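Local coordinates for carbohydrate kinase, FGGY (Novosphingobium aromaticivorans, PDB 3H6E), which probably transfers a phosphate group from ATP to a sugar substrate, as carbohydrate kinases of the FGGY family do, at residues A[56-61]-A[213-218]; A[67-72]-A[219-224]; A[155-160]-A[206-211]; A[159-164]-A[225-230]. All coordinates share one frame; numbering follows the deposited sequence.

Contact 1. Residues A[56-61]-A[213-218]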
loop_
_atom_site.group_PDB
_atom_site.type_symbol
_atom_site.label_atom_id
_atom_site.label_comp_id
_atom_site.label_asym_id
_atom_site.label_seq_id
_atom_site.Cartn_x
_atom_site.Cartn_y
_atom_site.Cartn_z
ATOM N N TRP A 56 -24.000 5.544 3.718
ATOM C CA TRP A 56 -23.778 5.665 2.279
ATOM C C TRP A 56 -23.741 4.304 1.595
ATOM O O TRP A 56 -24.295 4.130 0.509
ATOM C CB TRP A 56 -22.478 6.416 1.979
ATOM C CG TRP A 56 -22.061 6.330 0.531
ATOM C CD1 TRP A 56 -22.638 6.977 -0.527
ATOM C CD2 TRP A 56 -20.984 5.553 -0.016
ATOM N NE1 TRP A 56 -21.988 6.653 -1.694
ATOM C CE2 TRP A 56 -20.970 5.781 -1.409
ATOM C CE3 TRP A 56 -20.031 4.689 0.535
ATOM C CZ2 TRP A 56 -20.039 5.178 -2.256
ATOM C CZ3 TRP A 56 -19.109 4.089 -0.310
ATOM C CH2 TRP A 56 -19.120 4.338 -1.689
ATOM N N LEU A 57 -23.088 3.340 2.234
ATOM C CA LEU A 57 -22.855 2.047 1.597
ATOM C C LEU A 57 -24.009 1.061 1.787
ATOM O O LEU A 57 -24.026 -0.003 1.174
ATOM C CB LEU A 57 -21.510 1.451 2.033
ATOM C CG LEU A 57 -21.426 0.385 3.122
ATOM C CD1 LEU A 57 -21.472 -0.999 2.498
ATOM C CD2 LEU A 57 -20.135 0.561 3.905
ATOM N N LEU A 58 -24.976 1.416 2.630
ATOM C CA LEU A 58 -26.228 0.668 2.685
ATOM C C LEU A 58 -27.175 1.173 1.602
ATOM O O LEU A 58 -28.044 0.438 1.132
ATOM C CB LEU A 58 -26.879 0.757 4.067
ATOM C CG LEU A 58 -26.420 -0.307 5.067
ATOM C CD1 LEU A 58 -27.215 -0.223 6.358
ATOM C CD2 LEU A 58 -26.528 -1.700 4.460
ATOM N N ASP A 59 -26.995 2.432 1.211
ATOM C CA ASP A 59 -27.715 3.006 0.079
ATOM C C ASP A 59 -27.276 2.328 -1.207
ATOM O O ASP A 59 -28.068 1.677 -1.885
ATOM C CB ASP A 59 -27.435 4.506 -0.040
ATOM C CG ASP A 59 -28.041 5.307 1.091
ATOM O OD1 ASP A 59 -28.953 4.782 1.767
ATOM O OD2 ASP A 59 -27.607 6.463 1.301
ATOM N N VAL A 60 -26.000 2.491 -1.536
ATOM C CA VAL A 60 -25.450 1.965 -2.778
ATOM C C VAL A 60 -25.633 0.454 -2.894
ATOM O O VAL A 60 -25.834 -0.069 -3.991
ATOM C CB VAL A 60 -23.959 2.347 -2.939
ATOM C CG1 VAL A 60 -23.197 2.048 -1.667
ATOM C CG2 VAL A 60 -23.340 1.627 -4.126
ATOM N N LEU A 61 -25.574 -0.244 -1.764
ATOM C CA LEU A 61 -25.815 -1.684 -1.753
ATOM C C LEU A 61 -27.244 -1.999 -2.179
ATOM O O LEU A 61 -27.497 -3.009 -2.838
ATOM C CB LEU A 61 -25.538 -2.282 -0.372
ATOM C CG LEU A 61 -24.085 -2.630 -0.039
ATOM C CD1 LEU A 61 -24.030 -3.426 1.245
ATOM C CD2 LEU A 61 -23.443 -3.408 -1.169
ATOM N N PRO A 213 -29.487 -10.689 8.626
ATOM C CA PRO A 213 -30.877 -10.613 8.164
ATOM C C PRO A 213 -31.365 -9.169 8.098
ATOM O O PRO A 213 -31.860 -8.734 7.056
ATOM C CB PRO A 213 -31.643 -11.387 9.239
ATOM C CG PRO A 213 -30.646 -12.350 9.785
ATOM C CD PRO A 213 -29.323 -11.635 9.745
ATOM N N ALA A 214 -31.214 -8.435 9.195
ATOM C CA ALA A 214 -31.636 -7.038 9.241
ATOM C C ALA A 214 -30.965 -6.216 8.151
ATOM O O ALA A 214 -31.481 -5.175 7.747
ATOM C CB ALA A 214 -31.349 -6.437 10.606
ATOM N N ILE A 215 -29.814 -6.685 7.679
ATOM C CA ILE A 215 -29.093 -6.002 6.607
ATOM C C ILE A 215 -29.510 -6.497 5.225
ATOM O O ILE A 215 -29.750 -5.699 4.321
ATOM C CB ILE A 215 -27.565 -6.118 6.773
ATOM C CG1 ILE A 215 -27.052 -4.992 7.668
ATOM C CG2 ILE A 215 -26.870 -6.061 5.424
ATOM C CD1 ILE A 215 -25.566 -4.776 7.576
ATOM N N ALA A 216 -29.595 -7.814 5.068
ATOM C CA ALA A 216 -30.058 -8.403 3.816
ATOM C C ALA A 216 -31.375 -7.754 3.418
ATOM O O ALA A 216 -31.714 -7.672 2.237
ATOM C CB ALA A 216 -30.232 -9.908 3.969
ATOM N N GLU A 217 -32.102 -7.279 4.423
ATOM C CA GLU A 217 -33.413 -6.681 4.226
ATOM C C GLU A 217 -33.342 -5.358 3.474
ATOM O O GLU A 217 -33.710 -5.274 2.302
ATOM C CB GLU A 217 -34.096 -6.464 5.578
ATOM C CG GLU A 217 -35.607 -6.403 5.486
ATOM C CD GLU A 217 -36.185 -7.637 4.823
ATOM O OE1 GLU A 217 -35.537 -8.705 4.891
ATOM O OE2 GLU A 217 -37.281 -7.541 4.230
ATOM N N ARG A 218 -32.868 -4.327 4.162
ATOM C CA ARG A 218 -32.888 -2.969 3.631
ATOM C C ARG A 218 -31.966 -2.755 2.428
ATOM O O ARG A 218 -31.928 -1.663 1.857
ATOM C CB ARG A 218 -32.557 -1.969 4.734
ATOM C CG ARG A 218 -31.502 -2.460 5.699
ATOM C CD ARG A 218 -30.409 -1.422 5.887
ATOM N NE ARG A 218 -30.927 -0.079 6.147
ATOM C CZ ARG A 218 -31.200 0.819 5.203
ATOM N NH1 ARG A 218 -31.025 0.520 3.922
ATOM N NH2 ARG A 218 -31.656 2.017 5.539
#
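Leu58 and Arg218 account for most of the surface buried where helix 50-63 meets helix 213-219, and the two side chains cross at about a right angle. The closest approach is apolar: Leu58 CD1 lies 3.4 Å from Arg218 CD and 3.7 Å from Arg218 NE, so this methyl group sits against the last methylene of the arginine chain and the start of its guanidinium. Arg218 gets there by folding back. Its CG stands between the backbone N and the carbonyl carbon (chi1 38°), and further bends at chi2 and chi3 bring one face of the guanidinium over Leu58 CB, with NH1 4.2 Å from that carbon. The face contact is therefore one of van der Waals type. Asp59 is near enough to matter only at long range, its OD1 being 5.2 Å from Arg218 NH1; the opposite charges may attract weakly, but they do not form a salt bridge. On the buried flank Ile215 makes a looser apolar contact, with its CG2 4.5 Å from Leu58 CD2. Ser62 OG lies within hydrogen-bonding reach of Leu58 O and Arg218 O, which must share its single proton or take it in turn. Around the contact, Leu61 and Ile215 both touch Leu160, Leu61 also reaches Ile9 of strand 9-13, and Val60 packs on Val20 of strand 17-23.

Contact 2. Residues A[67-72]-A[219-224]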
loop_
_atom_site.group_PDB
_atom_site.type_symbol
_atom_site.label_atom_id
_atom_site.label_comp_id
_atom_site.label_asym_id
_atom_site.label_seq_id
_atom_site.Cartn_x
_atom_site.Cartn_y
_atom_site.Cartn_z
ATOM N N HIS A 67 -29.438 -7.962 -8.732
ATOM C CA HIS A 67 -28.334 -8.787 -9.210
ATOM C C HIS A 67 -28.124 -10.058 -8.386
ATOM O O HIS A 67 -28.409 -10.084 -7.188
ATOM C CB HIS A 67 -27.048 -7.963 -9.250
ATOM C CG HIS A 67 -27.143 -6.742 -10.109
ATOM N ND1 HIS A 67 -27.760 -5.583 -9.690
ATOM C CD2 HIS A 67 -26.698 -6.499 -11.365
ATOM C CE1 HIS A 67 -27.690 -4.678 -10.650
ATOM N NE2 HIS A 67 -27.051 -5.208 -11.676
ATOM N N PRO A 68 -27.621 -11.119 -9.040
ATOM C CA PRO A 68 -27.331 -12.427 -8.441
ATOM C C PRO A 68 -26.092 -12.386 -7.553
ATOM O O PRO A 68 -25.110 -13.071 -7.848
ATOM C CB PRO A 68 -27.046 -13.318 -9.661
ATOM C CG PRO A 68 -27.527 -12.547 -10.848
ATOM C CD PRO A 68 -27.355 -11.116 -10.487
ATOM N N VAL A 69 -26.139 -11.597 -6.485
ATOM C CA VAL A 69 -24.980 -11.424 -5.615
ATOM C C VAL A 69 -24.806 -12.589 -4.638
ATOM O O VAL A 69 -25.711 -12.917 -3.866
ATOM C CB VAL A 69 -25.041 -10.090 -4.846
ATOM C CG1 VAL A 69 -23.776 -9.896 -4.016
ATOM C CG2 VAL A 69 -25.233 -8.935 -5.819
ATOM N N THR A 70 -23.631 -13.208 -4.684
ATOM C CA THR A 70 -23.352 -14.382 -3.869
ATOM C C THR A 70 -22.166 -14.176 -2.931
ATOM O O THR A 70 -21.885 -15.024 -2.084
ATOM C CB THR A 70 -23.087 -15.621 -4.747
ATOM O OG1 THR A 70 -21.967 -15.373 -5.607
ATOM C CG2 THR A 70 -24.307 -15.939 -5.595
ATOM N N THR A 71 -21.473 -13.051 -3.082
ATOM C CA THR A 71 -20.304 -12.764 -2.257
ATOM C C THR A 71 -19.998 -11.272 -2.172
ATOM O O THR A 71 -20.081 -10.549 -3.167
ATOM C CB THR A 71 -19.044 -13.491 -2.780
ATOM O OG1 THR A 71 -19.241 -14.909 -2.724
ATOM C CG2 THR A 71 -17.833 -13.129 -1.941
ATOM N N ILE A 72 -19.652 -10.821 -0.969
ATOM C CA ILE A 72 -19.090 -9.492 -0.766
ATOM C C ILE A 72 -17.713 -9.633 -0.123
ATOM O O ILE A 72 -17.528 -10.432 0.795
ATOM C CB ILE A 72 -19.959 -8.632 0.162
ATOM C CG1 ILE A 72 -21.389 -8.541 -0.360
ATOM C CG2 ILE A 72 -19.362 -7.239 0.313
ATOM C CD1 ILE A 72 -22.311 -7.789 0.579
ATOM N N THR A 219 -31.220 -3.787 2.049
ATOM C CA THR A 219 -30.420 -3.726 0.832
ATOM C C THR A 219 -31.084 -4.561 -0.251
ATOM O O THR A 219 -30.776 -4.426 -1.435
ATOM C CB THR A 219 -28.991 -4.253 1.051
ATOM O OG1 THR A 219 -29.012 -5.685 1.108
ATOM C CG2 THR A 219 -28.409 -3.698 2.340
ATOM N N GLY A 220 -32.000 -5.427 0.168
ATOM C CA GLY A 220 -32.704 -6.293 -0.757
ATOM C C GLY A 220 -31.796 -7.365 -1.323
ATOM O O GLY A 220 -32.105 -7.979 -2.345
ATOM N N LEU A 221 -30.661 -7.579 -0.664
ATOM C CA LEU A 221 -29.749 -8.651 -1.042
ATOM C C LEU A 221 -30.153 -9.941 -0.336
ATOM O O LEU A 221 -30.744 -9.909 0.742
ATOM C CB LEU A 221 -28.305 -8.284 -0.692
ATOM C CG LEU A 221 -27.657 -7.163 -1.507
ATOM C CD1 LEU A 221 -26.323 -6.772 -0.901
ATOM C CD2 LEU A 221 -27.484 -7.578 -2.964
ATOM N N SER A 222 -29.838 -11.076 -0.952
ATOM C CA SER A 222 -30.204 -12.368 -0.392
ATOM C C SER A 222 -29.499 -12.610 0.933
ATOM O O SER A 222 -28.335 -12.245 1.096
ATOM C CB SER A 222 -29.868 -13.491 -1.371
ATOM O OG SER A 222 -29.998 -14.754 -0.745
ATOM N N PRO A 223 -30.208 -13.227 1.889
ATOM C CA PRO A 223 -29.619 -13.579 3.187
ATOM C C PRO A 223 -28.482 -14.579 3.008
ATOM O O PRO A 223 -27.703 -14.801 3.932
ATOM C CB PRO A 223 -30.783 -14.240 3.933
ATOM C CG PRO A 223 -32.013 -13.753 3.243
ATOM C CD PRO A 223 -31.628 -13.606 1.808
ATOM N N ASP A 224 -28.397 -15.169 1.819
ATOM C CA ASP A 224 -27.376 -16.164 1.510
ATOM C C ASP A 224 -26.040 -15.537 1.122
ATOM O O ASP A 224 -25.027 -16.236 1.028
ATOM C CB ASP A 224 -27.859 -17.089 0.392
ATOM C CG ASP A 224 -28.864 -18.114 0.879
ATOM O OD1 ASP A 224 -28.569 -18.803 1.884
ATOM O OD2 ASP A 224 -29.944 -18.236 0.255
#
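Leu221 directs its two methyl branches at two residues of 67-72, and these apolar meetings make up the close part of the contact. CD2 packs on Val69, 3.9 Å from Val69 CG2 and 4.0 Å from Val69 CB, while CD1 approaches the end of Ile72, 4.4 Å from Ile72 CD1. The valine methyl is available because Val69 CG1 stands anti to its own backbone N (chi1 -176°), leaving CG2 anti to the carbonyl carbon and facing the leucine. All three side chains are buried, and Leu211, Ile9 and Val225 pack round them. The outer side differs: Thr70 turns its side chain away from 219-224, and Pro223 and Asp224 are exposed. Order there comes from a local bond, Ser222 OG accepting from Asp224 N at 3.1 Å (N-H...O angle 161°) in an ST turn. At the helix end a second ST turn, between Thr219 OG1 and Leu221 N, also at 3.1 Å, leads into the buried leucine. Gly220, with phi 71°, is where the chain leaves helical geometry; Leu221 follows with its side chain directed at 67-72. Both segments are helix-to-strand connections, leading into strands 71-76 and 226-232, which are parallel neighbours. A small apolar cluster at the start of these strands fits the layered alpha/beta architecture of the actin-ATPase clan, with its ribonuclease H-like fold.

Contact 3. Residues A[155-160]-A[206-211]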
loop_
_atom_site.group_PDB
_atom_site.type_symbol
_atom_site.label_atom_id
_atom_site.label_comp_id
_atom_site.label_asym_id
_atom_site.label_seq_id
_atom_site.Cartn_x
_atom_site.Cartn_y
_atom_site.Cartn_z
ATOM N N TYR A 155 -13.644 -4.482 10.001
ATOM C CA TYR A 155 -14.732 -3.828 10.715
ATOM C C TYR A 155 -15.985 -3.856 9.862
ATOM O O TYR A 155 -17.100 -4.028 10.359
ATOM C CB TYR A 155 -14.401 -2.380 11.078
ATOM C CG TYR A 155 -15.651 -1.618 11.434
ATOM C CD1 TYR A 155 -16.262 -1.797 12.666
ATOM C CD2 TYR A 155 -16.255 -0.760 10.522
ATOM C CE1 TYR A 155 -17.423 -1.123 12.992
ATOM C CE2 TYR A 155 -17.415 -0.079 10.841
ATOM C CZ TYR A 155 -17.994 -0.265 12.079
ATOM O OH TYR A 155 -19.149 0.405 12.415
ATOM N N TRP A 156 -15.788 -3.687 8.564
ATOM C CA TRP A 156 -16.901 -3.612 7.642
ATOM C C TRP A 156 -17.501 -4.986 7.389
ATOM O O TRP A 156 -18.691 -5.109 7.115
ATOM C CB TRP A 156 -16.455 -2.917 6.356
ATOM C CG TRP A 156 -16.078 -1.506 6.639
ATOM C CD1 TRP A 156 -14.821 -0.974 6.650
ATOM C CD2 TRP A 156 -16.966 -0.449 7.021
ATOM N NE1 TRP A 156 -14.876 0.357 6.988
ATOM C CE2 TRP A 156 -16.182 0.703 7.222
ATOM C CE3 TRP A 156 -18.351 -0.364 7.199
ATOM C CZ2 TRP A 156 -16.738 1.930 7.590
ATOM C CZ3 TRP A 156 -18.899 0.851 7.566
ATOM C CH2 TRP A 156 -18.094 1.981 7.759
ATOM N N ALA A 157 -16.674 -6.019 7.508
ATOM C CA ALA A 157 -17.155 -7.390 7.378
ATOM C C ALA A 157 -17.954 -7.821 8.611
ATOM O O ALA A 157 -18.649 -8.827 8.579
ATOM C CB ALA A 157 -16.000 -8.351 7.114
ATOM N N TRP A 158 -17.851 -7.053 9.693
ATOM C CA TRP A 158 -18.621 -7.314 10.908
ATOM C C TRP A 158 -19.879 -6.456 10.891
ATOM O O TRP A 158 -20.886 -6.785 11.518
ATOM C CB TRP A 158 -17.779 -7.006 12.149
ATOM C CG TRP A 158 -18.574 -6.784 13.404
ATOM C CD1 TRP A 158 -18.816 -7.693 14.395
ATOM C CD2 TRP A 158 -19.220 -5.569 13.809
ATOM N NE1 TRP A 158 -19.579 -7.123 15.387
ATOM C CE2 TRP A 158 -19.840 -5.820 15.053
ATOM C CE3 TRP A 158 -19.342 -4.296 13.239
ATOM C CZ2 TRP A 158 -20.566 -4.844 15.738
ATOM C CZ3 TRP A 158 -20.067 -3.326 13.923
ATOM C CH2 TRP A 158 -20.669 -3.608 15.159
ATOM N N PHE A 159 -19.795 -5.347 10.165
ATOM C CA PHE A 159 -20.917 -4.441 9.967
ATOM C C PHE A 159 -22.037 -5.162 9.224
ATOM O O PHE A 159 -23.214 -4.905 9.458
ATOM C CB PHE A 159 -20.445 -3.229 9.158
ATOM C CG PHE A 159 -21.474 -2.148 9.006
ATOM C CD1 PHE A 159 -21.590 -1.146 9.957
ATOM C CD2 PHE A 159 -22.310 -2.118 7.901
ATOM C CE1 PHE A 159 -22.534 -0.143 9.817
ATOM C CE2 PHE A 159 -23.255 -1.120 7.753
ATOM C CZ PHE A 159 -23.368 -0.129 8.715
ATOM N N LEU A 160 -21.651 -6.071 8.333
ATOM C CA LEU A 160 -22.593 -6.796 7.488
ATOM C C LEU A 160 -22.881 -8.201 8.004
ATOM O O LEU A 160 -23.700 -8.914 7.429
ATOM C CB LEU A 160 -22.030 -6.942 6.073
ATOM C CG LEU A 160 -21.504 -5.747 5.280
ATOM C CD1 LEU A 160 -20.627 -6.243 4.136
ATOM C CD2 LEU A 160 -22.651 -4.894 4.756
ATOM N N ASP A 206 -11.336 -16.351 3.644
ATOM C CA ASP A 206 -12.298 -17.109 4.434
ATOM C C ASP A 206 -13.633 -16.399 4.451
ATOM O O ASP A 206 -13.699 -15.191 4.250
ATOM C CB ASP A 206 -11.811 -17.287 5.872
ATOM C CG ASP A 206 -10.711 -18.314 5.988
ATOM O OD1 ASP A 206 -10.591 -19.152 5.071
ATOM O OD2 ASP A 206 -9.968 -18.283 6.995
ATOM N N THR A 207 -14.696 -17.155 4.696
ATOM C CA THR A 207 -16.024 -16.577 4.828
ATOM C C THR A 207 -16.256 -16.170 6.275
ATOM O O THR A 207 -16.187 -17.004 7.180
ATOM C CB THR A 207 -17.123 -17.570 4.415
ATOM O OG1 THR A 207 -16.907 -17.996 3.063
ATOM C CG2 THR A 207 -18.487 -16.918 4.525
ATOM N N VAL A 208 -16.514 -14.887 6.495
ATOM C CA VAL A 208 -16.834 -14.403 7.829
ATOM C C VAL A 208 -18.215 -14.908 8.223
ATOM O O VAL A 208 -18.447 -15.291 9.370
ATOM C CB VAL A 208 -16.804 -12.866 7.904
ATOM C CG1 VAL A 208 -17.114 -12.398 9.320
ATOM C CG2 VAL A 208 -15.453 -12.348 7.459
ATOM N N GLY A 209 -19.129 -14.915 7.260
ATOM C CA GLY A 209 -20.464 -15.429 7.493
ATOM C C GLY A 209 -21.478 -14.894 6.505
ATOM O O GLY A 209 -21.135 -14.155 5.584
ATOM N N ALA A 210 -22.737 -15.273 6.700
ATOM C CA ALA A 210 -23.818 -14.800 5.849
ATOM C C ALA A 210 -24.206 -13.375 6.223
ATOM O O ALA A 210 -23.973 -12.930 7.343
ATOM C CB ALA A 210 -25.015 -15.721 5.954
ATOM N N LEU A 211 -24.795 -12.663 5.270
ATOM C CA LEU A 211 -25.242 -11.297 5.496
ATOM C C LEU A 211 -26.273 -11.267 6.622
ATOM O O LEU A 211 -27.174 -12.107 6.666
ATOM C CB LEU A 211 -25.851 -10.739 4.209
ATOM C CG LEU A 211 -25.844 -9.226 4.001
ATOM C CD1 LEU A 211 -24.417 -8.701 3.988
ATOM C CD2 LEU A 211 -26.566 -8.864 2.709
#
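A carbon-donor contact joins the backbones here: Leu211 CA-H points at Leu160 O, with CA to O 3.4 Å and an angle at the hydrogen of 141°. The segment 206-211 carries strand 207-210, an edge strand of the six-stranded sheet of the ribonuclease H-like N-terminal half. It contains a classic beta bulge: two residues, Val208 and Gly209, lie across from the single residue Val227, both paired with it through the backbone. Val208 takes helix-like backbone angles at the bulge, whereas Gly209 has phi 158°, a conformation suited to a residue without a CB. Helix 152-159 and the residue after it pack on Val208 of this strand and on Leu211 just after it. Leu160 presents its CB to Leu211 CD1 at 3.6 Å, and the same methyl lies 3.5 Å from Leu160 O. Leu211 reaches both because its CG is anti to the backbone N (chi1 -155°), which carries the branch back towards the helix end. Leu160 and Leu211 both rest on Ile72 of the central strand 71-76. Three residues before Leu160, on the helix, Ala157 meets both methyls of Val208: CG2 approaches Ala157 CB at 4.0 Å, while CG1 lies 4.0 Å from Ala157 O.

Contact 4. Residues A[159-164]-A[225-230]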
loop_
_atom_site.group_PDB
_atom_site.type_symbol
_atom_site.label_atom_id
_atom_site.label_comp_id
_atom_site.label_asym_id
_atom_site.label_seq_id
_atom_site.Cartn_x
_atom_site.Cartn_y
_atom_site.Cartn_z
ATOM N N PHE A 159 -19.795 -5.347 10.165
ATOM C CA PHE A 159 -20.917 -4.441 9.967
ATOM C C PHE A 159 -22.037 -5.162 9.224
ATOM O O PHE A 159 -23.214 -4.905 9.458
ATOM C CB PHE A 159 -20.445 -3.229 9.158
ATOM C CG PHE A 159 -21.474 -2.148 9.006
ATOM C CD1 PHE A 159 -21.590 -1.146 9.957
ATOM C CD2 PHE A 159 -22.310 -2.118 7.901
ATOM C CE1 PHE A 159 -22.534 -0.143 9.817
ATOM C CE2 PHE A 159 -23.255 -1.120 7.753
ATOM C CZ PHE A 159 -23.368 -0.129 8.715
ATOM N N LEU A 160 -21.651 -6.071 8.333
ATOM C CA LEU A 160 -22.593 -6.796 7.488
ATOM C C LEU A 160 -22.881 -8.201 8.004
ATOM O O LEU A 160 -23.700 -8.914 7.429
ATOM C CB LEU A 160 -22.030 -6.942 6.073
ATOM C CG LEU A 160 -21.504 -5.747 5.280
ATOM C CD1 LEU A 160 -20.627 -6.243 4.136
ATOM C CD2 LEU A 160 -22.651 -4.894 4.756
ATOM N N THR A 161 -22.203 -8.610 9.072
ATOM C CA THR A 161 -22.184 -10.027 9.423
ATOM C C THR A 161 -22.366 -10.319 10.914
ATOM O O THR A 161 -22.763 -11.425 11.290
ATOM C CB THR A 161 -20.872 -10.679 8.948
ATOM O OG1 THR A 161 -21.130 -12.000 8.459
ATOM C CG2 THR A 161 -19.864 -10.734 10.076
ATOM N N GLY A 162 -22.070 -9.339 11.762
ATOM C CA GLY A 162 -22.173 -9.528 13.197
ATOM C C GLY A 162 -20.995 -10.272 13.801
ATOM O O GLY A 162 -20.804 -10.265 15.014
ATOM N N ARG A 163 -20.200 -10.925 12.960
ATOM C CA ARG A 163 -19.029 -11.640 13.447
ATOM C C ARG A 163 -17.765 -10.798 13.340
ATOM O O ARG A 163 -17.414 -10.310 12.265
ATOM C CB ARG A 163 -18.838 -12.972 12.715
ATOM C CG ARG A 163 -17.647 -13.773 13.233
ATOM C CD ARG A 163 -17.832 -15.268 13.029
ATOM N NE ARG A 163 -17.185 -15.755 11.815
ATOM C CZ ARG A 163 -16.022 -16.404 11.795
ATOM N NH1 ARG A 163 -15.368 -16.646 12.925
ATOM N NH2 ARG A 163 -15.510 -16.814 10.642
ATOM N N ALA A 164 -17.090 -10.636 14.471
ATOM C CA ALA A 164 -15.817 -9.940 14.520
ATOM C C ALA A 164 -14.675 -10.894 14.186
ATOM O O ALA A 164 -14.619 -12.020 14.691
ATOM C CB ALA A 164 -15.604 -9.324 15.895
ATOM N N VAL A 225 -26.041 -14.228 0.886
ATOM C CA VAL A 225 -24.818 -13.523 0.529
ATOM C C VAL A 225 -23.740 -13.817 1.561
ATOM O O VAL A 225 -23.995 -13.769 2.766
ATOM C CB VAL A 225 -25.035 -11.999 0.441
ATOM C CG1 VAL A 225 -23.707 -11.283 0.218
ATOM C CG2 VAL A 225 -26.015 -11.664 -0.667
ATOM N N GLN A 226 -22.540 -14.129 1.083
ATOM C CA GLN A 226 -21.426 -14.438 1.970
ATOM C C GLN A 226 -20.412 -13.300 2.028
ATOM O O GLN A 226 -19.994 -12.772 1.000
ATOM C CB GLN A 226 -20.740 -15.739 1.547
ATOM C CG GLN A 226 -21.641 -16.967 1.612
ATOM C CD GLN A 226 -22.148 -17.256 3.018
ATOM O OE1 GLN A 226 -23.182 -17.901 3.196
ATOM N NE2 GLN A 226 -21.425 -16.776 4.021
ATOM N N VAL A 227 -20.024 -12.922 3.240
ATOM C CA VAL A 227 -19.013 -11.890 3.417
ATOM C C VAL A 227 -17.660 -12.530 3.697
ATOM O O VAL A 227 -17.560 -13.473 4.481
ATOM C CB VAL A 227 -19.371 -10.943 4.565
ATOM C CG1 VAL A 227 -18.378 -9.799 4.622
ATOM C CG2 VAL A 227 -20.790 -10.417 4.395
ATOM N N LEU A 228 -16.620 -12.022 3.042
ATOM C CA LEU A 228 -15.267 -12.519 3.261
ATOM C C LEU A 228 -14.537 -11.651 4.275
ATOM O O LEU A 228 -14.944 -10.520 4.536
ATOM C CB LEU A 228 -14.493 -12.566 1.944
ATOM C CG LEU A 228 -14.557 -13.890 1.174
ATOM C CD1 LEU A 228 -15.876 -14.609 1.413
ATOM C CD2 LEU A 228 -14.308 -13.666 -0.316
ATOM N N ALA A 229 -13.468 -12.188 4.853
ATOM C CA ALA A 229 -12.671 -11.441 5.819
ATOM C C ALA A 229 -12.221 -10.116 5.217
ATOM O O ALA A 229 -12.380 -9.059 5.825
ATOM C CB ALA A 229 -11.475 -12.257 6.265
ATOM N N GLY A 230 -11.672 -10.176 4.011
ATOM C CA GLY A 230 -11.192 -8.984 3.341
ATOM C C GLY A 230 -9.728 -8.742 3.642
ATOM O O GLY A 230 -9.068 -9.581 4.261
#
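Strand 226-232 lies next to the edge strand 207-210 in the sheet of the ribonuclease H-like fold of the actin-ATPase clan, and its Val227 receives the turn that follows helix 152-159 through Leu160 and Thr161. In FGGY kinases the catalytic aspartate generally follows this strand. Val227 provides one methyl for both partners. With chi1 at -174° the CG2 branch lies beside the backbone N and faces the turn. The leucine and valine side chains meet at about a right angle, and CG2 touches both the base and one branch of Leu160, 4.1 Å from Leu160 CB and 4.2 Å from Leu160 CD1. This is a modest contact at ordinary van der Waals spacing. Val227 as a whole is packed by Ala157, Pro74 and Leu211 as well, with the alanine on its CG1 side and Leu211 CD1 on its CG2 side; carbon atoms from the helix, from the neighbouring strand 71-76 and from the chain beyond strand 207-210 thus surround it. The turn is tied to strand 207-210 by two side chains: Thr161 OG1 donates to Ala210 O, and Arg163 NE donates to Val208 O. Between them Gly162 turns the chain with a positive phi of 79°. The threonine hydroxyl, already engaged with Ala210, passes beside Val227 without bonding to it, and its OG1 stops 4.4 Å from Val227 CG2.

From the N terminus, helix 50-63 opens contact 1 and the entry to strand 71-76 opens contact 2; both loops close much later, at 213-218 and 219-224, so contacts 1 and 2 cross. The end of helix 152-159 then starts contacts 3 and 4, which share Phe159 and Leu160. Contact 3 closes first, at strand 207-210, and lies wholly within the loops of contacts 1 and 2. Contact 4 runs on to strand 226-232 and crosses both. Together they tie the central strand 71-76, the last two strands of the sheet and three helices into one layered unit, with Ile72 pairing through its backbone with Gln226 and Leu228.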